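Local coordinates for UPF0255 protein frsA (Vibrio vulnificus, PDB 4I4C) that probably hydrolyses carboxylic esters to an alcohol and a carboxylate, as a two-domain member of the FrsA family in the alpha/beta-hydrolase clan, at residues N118-Y132 with L152-K165. Residues are numbered along the deposited sequence; the frame is centred on the assembly and turned at random.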
ATOM      1  N   ASN A 118     -16.796  -3.842 -22.359  1.00 66.39           N
ATOM      2  CA  ASN A 118     -17.244  -2.802 -21.433  1.00 56.64           C
ATOM      3  C   ASN A 118     -17.090  -3.110 -19.948  1.00 53.22           C
ATOM      4  O   ASN A 118     -15.981  -3.323 -19.465  1.00 53.51           O
ATOM      5  CB  ASN A 118     -18.689  -2.417 -21.731  1.00 56.96           C
ATOM      6  CG  ASN A 118     -18.862  -1.907 -23.131  1.00 63.08           C
ATOM      7  OD1 ASN A 118     -18.161  -2.333 -24.048  1.00 72.08           O
ATOM      8  ND2 ASN A 118     -19.789  -0.979 -23.311  1.00 63.74           N
ATOM      9  N   GLU A 119     -18.218  -3.137 -19.239  1.00 53.68           N
ATOM     10  CA  GLU A 119     -18.233  -3.167 -17.772  1.00 57.16           C
ATOM     11  C   GLU A 119     -17.799  -4.511 -17.179  1.00 58.12           C
ATOM     12  O   GLU A 119     -17.793  -4.696 -15.958  1.00 59.10           O
ATOM     13  CB  GLU A 119     -19.614  -2.760 -17.241  1.00 59.57           C
ATOM     14  CG  GLU A 119     -19.611  -2.200 -15.818  1.00 67.10           C
ATOM     15  CD  GLU A 119     -21.006  -1.874 -15.305  1.00 68.91           C
ATOM     16  OE1 GLU A 119     -21.831  -1.366 -16.096  1.00 70.25           O
ATOM     17  OE2 GLU A 119     -21.275  -2.130 -14.110  1.00 66.87           O
ATOM     18  N   ALA A 120     -17.437  -5.449 -18.044  1.00 55.37           N
ATOM     19  CA  ALA A 120     -16.899  -6.722 -17.589  1.00 42.11           C
ATOM     20  C   ALA A 120     -15.432  -6.820 -17.998  1.00 34.89           C
ATOM     21  O   ALA A 120     -14.573  -7.152 -17.185  1.00 34.21           O
ATOM     22  CB  ALA A 120     -17.704  -7.867 -18.150  1.00 40.24           C
ATOM     23  N   ALA A 121     -15.156  -6.524 -19.264  1.00 29.19           N
ATOM     24  CA  ALA A 121     -13.788  -6.435 -19.753  1.00 37.67           C
ATOM     25  C   ALA A 121     -12.921  -5.524 -18.869  1.00 41.60           C
ATOM     26  O   ALA A 121     -11.775  -5.861 -18.552  1.00 33.24           O
ATOM     27  CB  ALA A 121     -13.780  -5.946 -21.179  1.00 39.21           C
ATOM     28  N   SER A 122     -13.481  -4.375 -18.478  1.00 41.33           N
ATOM     29  CA  SER A 122     -12.785  -3.409 -17.631  1.00 36.88           C
ATOM     30  C   SER A 122     -12.440  -4.042 -16.292  1.00 35.51           C
ATOM     31  O   SER A 122     -11.298  -3.972 -15.818  1.00 34.24           O
ATOM     32  CB  SER A 122     -13.673  -2.180 -17.387  1.00 39.88           C
ATOM     33  OG  SER A 122     -12.939  -1.130 -16.798  1.00 42.25           O
ATOM     34  N   GLU A 123     -13.443  -4.661 -15.686  1.00 25.23           N
ATOM     35  CA  GLU A 123     -13.277  -5.267 -14.377  1.00 21.08           C
ATOM     36  C   GLU A 123     -12.331  -6.462 -14.402  1.00 35.86           C
ATOM     37  O   GLU A 123     -11.664  -6.756 -13.405  1.00 29.75           O
ATOM     38  CB  GLU A 123     -14.633  -5.668 -13.811  1.00 28.44           C
ATOM     39  CG  GLU A 123     -15.475  -4.467 -13.395  1.00 48.55           C
ATOM     40  CD  GLU A 123     -14.718  -3.529 -12.465  1.00 58.97           C
ATOM     41  OE1 GLU A 123     -14.100  -4.026 -11.497  1.00 61.99           O
ATOM     42  OE2 GLU A 123     -14.734  -2.299 -12.707  1.00 60.72           O
ATOM     43  N   ALA A 124     -12.264  -7.144 -15.544  1.00 25.58           N
ATOM     44  CA  ALA A 124     -11.408  -8.308 -15.635  1.00 29.20           C
ATOM     45  C   ALA A 124      -9.967  -7.823 -15.677  1.00 27.80           C
ATOM     46  O   ALA A 124      -9.064  -8.467 -15.143  1.00 22.05           O
ATOM     47  CB  ALA A 124     -11.748  -9.140 -16.885  1.00 29.52           C
ATOM     48  N   LEU A 125      -9.757  -6.670 -16.299  1.00 20.92           N
ATOM     49  CA  LEU A 125      -8.406  -6.142 -16.414  1.00 23.48           C
ATOM     50  C   LEU A 125      -7.925  -5.598 -15.066  1.00 26.16           C
ATOM     51  O   LEU A 125      -6.749  -5.751 -14.729  1.00 23.04           O
ATOM     52  CB  LEU A 125      -8.292  -5.096 -17.534  1.00 26.74           C
ATOM     53  CG  LEU A 125      -8.310  -5.644 -18.971  1.00 30.06           C
ATOM     54  CD1 LEU A 125      -8.624  -4.551 -19.991  1.00 33.02           C
ATOM     55  CD2 LEU A 125      -6.987  -6.311 -19.311  1.00 28.10           C
ATOM     56  N   PHE A 126      -8.832  -4.974 -14.306  1.00 26.94           N
ATOM     57  CA  PHE A 126      -8.521  -4.529 -12.942  1.00 20.57           C
ATOM     58  C   PHE A 126      -8.170  -5.729 -12.063  1.00 24.75           C
ATOM     59  O   PHE A 126      -7.211  -5.679 -11.303  1.00 26.15           O
ATOM     60  CB  PHE A 126      -9.683  -3.731 -12.334  1.00 25.21           C
ATOM     61  CG  PHE A 126      -9.733  -2.288 -12.777  1.00 22.34           C
ATOM     62  CD1 PHE A 126      -8.598  -1.490 -12.705  1.00 23.32           C
ATOM     63  CD2 PHE A 126     -10.911  -1.733 -13.257  1.00 26.08           C
ATOM     64  CE1 PHE A 126      -8.633  -0.164 -13.118  1.00 23.74           C
ATOM     65  CE2 PHE A 126     -10.961  -0.403 -13.665  1.00 21.63           C
ATOM     66  CZ  PHE A 126      -9.820   0.379 -13.598  1.00 22.22           C
ATOM     67  N   SER A 127      -8.935  -6.813 -12.183  1.00 23.79           N
ATOM     68  CA  SER A 127      -8.581  -8.062 -11.509  1.00 22.39           C
ATOM     69  C   SER A 127      -7.182  -8.544 -11.882  1.00 20.89           C
ATOM     70  O   SER A 127      -6.431  -9.042 -11.038  1.00 18.56           O
ATOM     71  CB  SER A 127      -9.580  -9.156 -11.855  1.00 22.05           C
ATOM     72  OG  SER A 127     -10.833  -8.860 -11.296  1.00 29.76           O
ATOM     73  N   ALA A 128      -6.844  -8.403 -13.158  1.00 21.72           N
ATOM     74  CA  ALA A 128      -5.553  -8.855 -13.672  1.00 17.35           C
ATOM     75  C   ALA A 128      -4.420  -8.029 -13.073  1.00 21.19           C
ATOM     76  O   ALA A 128      -3.388  -8.574 -12.654  1.00 17.33           O
ATOM     77  CB  ALA A 128      -5.528  -8.751 -15.180  1.00 24.48           C
ATOM     78  N   SER A 129      -4.637  -6.710 -13.040  1.00 19.06           N
ATOM     79  CA  SER A 129      -3.704  -5.755 -12.465  1.00 18.41           C
ATOM     80  C   SER A 129      -3.363  -6.135 -11.048  1.00 14.83           C
ATOM     81  O   SER A 129      -2.202  -6.105 -10.652  1.00 18.52           O
ATOM     82  CB  SER A 129      -4.314  -4.354 -12.438  1.00 21.66           C
ATOM     83  OG  SER A 129      -3.327  -3.418 -12.047  1.00 19.44           O
ATOM     84  N   LEU A 130      -4.392  -6.495 -10.290  1.00 16.15           N
ATOM     85  CA  LEU A 130      -4.217  -6.849  -8.886  1.00 18.41           C
ATOM     86  C   LEU A 130      -3.410  -8.132  -8.751  1.00 16.17           C
ATOM     87  O   LEU A 130      -2.540  -8.241  -7.872  1.00 15.36           O
ATOM     88  CB  LEU A 130      -5.573  -7.028  -8.219  1.00 17.80           C
ATOM     89  CG  LEU A 130      -5.497  -7.259  -6.717  1.00 15.38           C
ATOM     90  CD1 LEU A 130      -4.760  -6.110  -6.058  1.00 26.67           C
ATOM     91  CD2 LEU A 130      -6.904  -7.392  -6.179  1.00 15.18           C
ATOM     92  N   CYS A 131      -3.694  -9.104  -9.619  1.00 20.22           N
ATOM     93  CA  CYS A 131      -2.953 -10.365  -9.574  1.00 16.10           C
ATOM     94  C   CYS A 131      -1.477 -10.139  -9.862  1.00 17.08           C
ATOM     95  O   CYS A 131      -0.628 -10.725  -9.206  1.00 14.71           O
ATOM     96  CB  CYS A 131      -3.537 -11.398 -10.530  1.00 18.53           C
ATOM     97  SG  CYS A 131      -5.160 -11.945 -10.026  1.00 22.94           S
ATOM     98  N   TYR A 132      -1.190  -9.282 -10.840  1.00 17.73           N
ATOM     99  CA  TYR A 132       0.176  -8.918 -11.181  1.00 15.37           C
ATOM    100  C   TYR A 132       0.896  -8.182 -10.043  1.00 16.54           C
ATOM    101  O   TYR A 132       2.092  -8.390  -9.826  1.00 17.44           O
ATOM    102  CB  TYR A 132       0.197  -8.030 -12.433  1.00 15.35           C
ATOM    103  CG  TYR A 132      -0.223  -8.716 -13.703  1.00 18.95           C
ATOM    104  CD1 TYR A 132       0.159 -10.034 -13.967  1.00 16.62           C
ATOM    105  CD2 TYR A 132      -1.016  -8.064 -14.633  1.00 20.95           C
ATOM    106  CE1 TYR A 132      -0.229 -10.672 -15.121  1.00 28.61           C
ATOM    107  CE2 TYR A 132      -1.417  -8.704 -15.802  1.00 27.58           C
ATOM    108  CZ  TYR A 132      -1.014 -10.006 -16.039  1.00 26.30           C
ATOM    109  OH  TYR A 132      -1.393 -10.658 -17.197  1.00 24.74           O
ATOM    110  N   LEU A 152       3.409  -5.212 -15.669  1.00 20.24           N
ATOM    111  CA  LEU A 152       2.150  -5.792 -16.131  1.00 27.04           C
ATOM    112  C   LEU A 152       0.988  -5.241 -15.334  1.00 22.62           C
ATOM    113  O   LEU A 152      -0.104  -5.012 -15.873  1.00 19.27           O
ATOM    114  CB  LEU A 152       2.187  -7.325 -16.007  1.00 23.71           C
ATOM    115  CG  LEU A 152       3.096  -8.027 -17.023  1.00 28.01           C
ATOM    116  CD1 LEU A 152       3.155  -9.521 -16.737  1.00 18.89           C
ATOM    117  CD2 LEU A 152       2.618  -7.770 -18.440  1.00 20.42           C
ATOM    118  N   ALA A 153       1.229  -5.052 -14.038  1.00 19.08           N
ATOM    119  CA  ALA A 153       0.236  -4.474 -13.161  1.00 21.53           C
ATOM    120  C   ALA A 153      -0.154  -3.120 -13.724  1.00 24.81           C
ATOM    121  O   ALA A 153      -1.334  -2.839 -13.893  1.00 16.74           O
ATOM    122  CB  ALA A 153       0.789  -4.325 -11.743  1.00 17.10           C
ATOM    123  N   ASN A 154       0.848  -2.293 -14.024  1.00 22.34           N
ATOM    124  CA  ASN A 154       0.601  -0.949 -14.555  1.00 21.97           C
ATOM    125  C   ASN A 154      -0.055  -0.943 -15.940  1.00 27.96           C
ATOM    126  O   ASN A 154      -0.992  -0.188 -16.175  1.00 22.45           O
ATOM    127  CB  ASN A 154       1.888  -0.111 -14.560  1.00 17.68           C
ATOM    128  CG  ASN A 154       2.263   0.403 -13.171  1.00 26.84           C
ATOM    129  OD1 ASN A 154       1.415   0.911 -12.439  1.00 31.08           O
ATOM    130  ND2 ASN A 154       3.542   0.281 -12.810  1.00 23.92           N
ATOM    131  N   SER A 155       0.416  -1.777 -16.863  1.00 26.41           N
ATOM    132  CA  SER A 155      -0.219  -1.790 -18.182  1.00 20.54           C
ATOM    133  C   SER A 155      -1.669  -2.316 -18.088  1.00 23.92           C
ATOM    134  O   SER A 155      -2.563  -1.818 -18.754  1.00 22.22           O
ATOM    135  CB  SER A 155       0.621  -2.553 -19.229  1.00 25.79           C
ATOM    136  OG  SER A 155       0.764  -3.920 -18.905  1.00 37.92           O
ATOM    137  N   ALA A 156      -1.919  -3.279 -17.212  1.00 20.63           N
ATOM    138  CA  ALA A 156      -3.268  -3.783 -17.072  1.00 19.59           C
ATOM    139  C   ALA A 156      -4.224  -2.741 -16.476  1.00 22.46           C
ATOM    140  O   ALA A 156      -5.395  -2.676 -16.858  1.00 27.25           O
ATOM    141  CB  ALA A 156      -3.286  -5.097 -16.272  1.00 18.81           C
ATOM    142  N   TYR A 157      -3.730  -1.935 -15.539  1.00 19.08           N
ATOM    143  CA  TYR A 157      -4.557  -0.899 -14.922  1.00 18.26           C
ATOM    144  C   TYR A 157      -5.022   0.140 -15.940  1.00 23.08           C
ATOM    145  O   TYR A 157      -6.182   0.554 -15.932  1.00 25.76           O
ATOM    146  CB  TYR A 157      -3.782  -0.191 -13.804  1.00 18.66           C
ATOM    147  CG  TYR A 157      -4.659   0.461 -12.748  1.00 20.14           C
ATOM    148  CD1 TYR A 157      -5.173  -0.283 -11.687  1.00 21.78           C
ATOM    149  CD2 TYR A 157      -4.958   1.819 -12.803  1.00 17.20           C
ATOM    150  CE1 TYR A 157      -5.958   0.301 -10.717  1.00 24.54           C
ATOM    151  CE2 TYR A 157      -5.755   2.419 -11.827  1.00 21.80           C
ATOM    152  CZ  TYR A 157      -6.248   1.652 -10.792  1.00 24.23           C
ATOM    153  OH  TYR A 157      -7.034   2.219  -9.820  1.00 19.24           O
ATOM    154  N   LEU A 158      -4.109   0.587 -16.791  1.00 26.34           N
ATOM    155  CA  LEU A 158      -4.460   1.608 -17.774  1.00 29.47           C
ATOM    156  C   LEU A 158      -5.423   1.046 -18.817  1.00 32.60           C
ATOM    157  O   LEU A 158      -6.371   1.721 -19.220  1.00 26.54           O
ATOM    158  CB  LEU A 158      -3.208   2.220 -18.408  1.00 30.66           C
ATOM    159  CG  LEU A 158      -2.204   2.806 -17.405  1.00 30.57           C
ATOM    160  CD1 LEU A 158      -0.956   3.329 -18.107  1.00 36.91           C
ATOM    161  CD2 LEU A 158      -2.833   3.909 -16.560  1.00 30.76           C
ATOM    162  N   GLU A 159      -5.207  -0.209 -19.218  1.00 32.61           N
ATOM    163  CA  GLU A 159      -6.114  -0.871 -20.149  1.00 25.21           C
ATOM    164  C   GLU A 159      -7.517  -1.061 -19.548  1.00 24.51           C
ATOM    165  O   GLU A 159      -8.528  -0.919 -20.237  1.00 27.98           O
ATOM    166  CB  GLU A 159      -5.517  -2.206 -20.642  1.00 34.50           C
ATOM    167  CG  GLU A 159      -6.163  -2.744 -21.900  1.00 49.41           C
ATOM    168  CD  GLU A 159      -6.255  -1.702 -23.008  1.00 65.50           C
ATOM    169  OE1 GLU A 159      -5.194  -1.221 -23.467  1.00 69.75           O
ATOM    170  OE2 GLU A 159      -7.389  -1.355 -23.410  1.00 69.70           O
ATOM    171  N   ALA A 160      -7.579  -1.366 -18.258  1.00 22.46           N
ATOM    172  CA  ALA A 160      -8.857  -1.394 -17.551  1.00 29.51           C
ATOM    173  C   ALA A 160      -9.477   0.007 -17.517  1.00 24.39           C
ATOM    174  O   ALA A 160     -10.666   0.174 -17.763  1.00 27.05           O
ATOM    175  CB  ALA A 160      -8.669  -1.897 -16.130  1.00 23.00           C
ATOM    176  N   ALA A 161      -8.655   0.999 -17.193  1.00 22.63           N
ATOM    177  CA  ALA A 161      -9.123   2.384 -17.083  1.00 29.03           C
ATOM    178  C   ALA A 161      -9.729   2.863 -18.394  1.00 39.09           C
ATOM    179  O   ALA A 161     -10.777   3.516 -18.417  1.00 39.29           O
ATOM    180  CB  ALA A 161      -7.978   3.290 -16.669  1.00 30.35           C
ATOM    181  N   LYS A 162      -9.052   2.520 -19.487  1.00 44.42           N
ATOM    182  CA  LYS A 162      -9.463   2.901 -20.833  1.00 47.03           C
ATOM    183  C   LYS A 162     -10.801   2.267 -21.207  1.00 45.76           C
ATOM    184  O   LYS A 162     -11.573   2.830 -21.984  1.00 47.12           O
ATOM    185  CB  LYS A 162      -8.382   2.486 -21.833  1.00 51.09           C
ATOM    186  CG  LYS A 162      -8.508   3.122 -23.199  1.00 62.30           C
ATOM    187  CD  LYS A 162      -8.508   4.642 -23.108  1.00 66.12           C
ATOM    188  CE  LYS A 162      -8.564   5.259 -24.491  1.00 70.35           C
ATOM    189  NZ  LYS A 162      -7.497   4.686 -25.361  1.00 71.60           N
ATOM    190  N   LYS A 163     -11.072   1.101 -20.630  1.00 46.05           N
ATOM    191  CA  LYS A 163     -12.284   0.341 -20.919  1.00 42.57           C
ATOM    192  C   LYS A 163     -13.436   0.765 -20.016  1.00 40.17           C
ATOM    193  O   LYS A 163     -14.603   0.526 -20.332  1.00 34.54           O
ATOM    194  CB  LYS A 163     -12.012  -1.160 -20.750  1.00 45.55           C
ATOM    195  CG  LYS A 163     -13.031  -2.082 -21.415  1.00 51.83           C
ATOM    196  CD  LYS A 163     -12.818  -2.180 -22.924  1.00 51.03           C
ATOM    197  CE  LYS A 163     -13.835  -3.127 -23.579  1.00 50.92           C
ATOM    198  NZ  LYS A 163     -14.897  -2.423 -24.379  1.00 47.93           N
ATOM    199  N   SER A 164     -13.108   1.399 -18.888  1.00 28.05           N
ATOM    200  CA  SER A 164     -14.112   1.708 -17.893  1.00 33.74           C
ATOM    201  C   SER A 164     -15.009   2.831 -18.370  1.00 37.63           C
ATOM    202  O   SER A 164     -14.576   3.715 -19.109  1.00 43.90           O
ATOM    203  CB  SER A 164     -13.462   2.116 -16.564  1.00 31.81           C
ATOM    204  OG  SER A 164     -14.452   2.285 -15.569  1.00 30.83           O
ATOM    205  N   LYS A 165     -16.259   2.792 -17.928  1.00 42.15           N
ATOM    206  CA  LYS A 165     -17.175   3.908 -18.110  1.00 42.04           C
ATOM    207  C   LYS A 165     -16.752   5.081 -17.215  1.00 37.12           C
ATOM    208  O   LYS A 165     -17.165   6.216 -17.433  1.00 34.76           O
ATOM    209  CB  LYS A 165     -18.605   3.470 -17.783  1.00 47.31           C
ATOM    210  CG  LYS A 165     -18.897   3.384 -16.292  1.00 51.81           C
ATOM    211  CD  LYS A 165     -20.134   2.542 -15.980  1.00 54.92           C
ATOM    212  CE  LYS A 165     -20.808   3.040 -14.702  1.00 54.06           C
ATOM    213  NZ  LYS A 165     -21.707   2.030 -14.078  1.00 52.73           N
TER
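F126 lies across A160. F126 CB leaves to one side of the partner helix, and chi1 of -81°, with CG anti to the carbonyl carbon, lays the ring over the A160 methyl. A160 CB sits 3.3 Å from the F126 ring centroid, almost on the ring normal, so all six ring carbons meet it. CE1 points into the face of Y157, 3.6 Å from its CE1, edge-to-face with planes at 69°; CZ, still against that methyl, also comes obliquely within 3.8 Å of A161 N. W210 stacks on F126, while Y157 OH bonds to H185.

Two serines one heptad apart tie their helix to carbonyls of the other: S122 OG hydrogen-bonds to A160 O and S129 OG to A153 O, each at 2.8 Å. A153 O also takes Y157 N, from the opposite face of its plane. L152 CB packs on one face of the Y132 ring, 3.6 Å from its centroid and offset toward the rim. Where the backbones come nearest, S122 by A160 and S129 by A153, residues are small, and the axes of 121-132 and 152-163 approach to 7.7 Å, N-to-C directions 165° apart: a close antiparallel pairing of the Alacoil kind, in the protein's helical part.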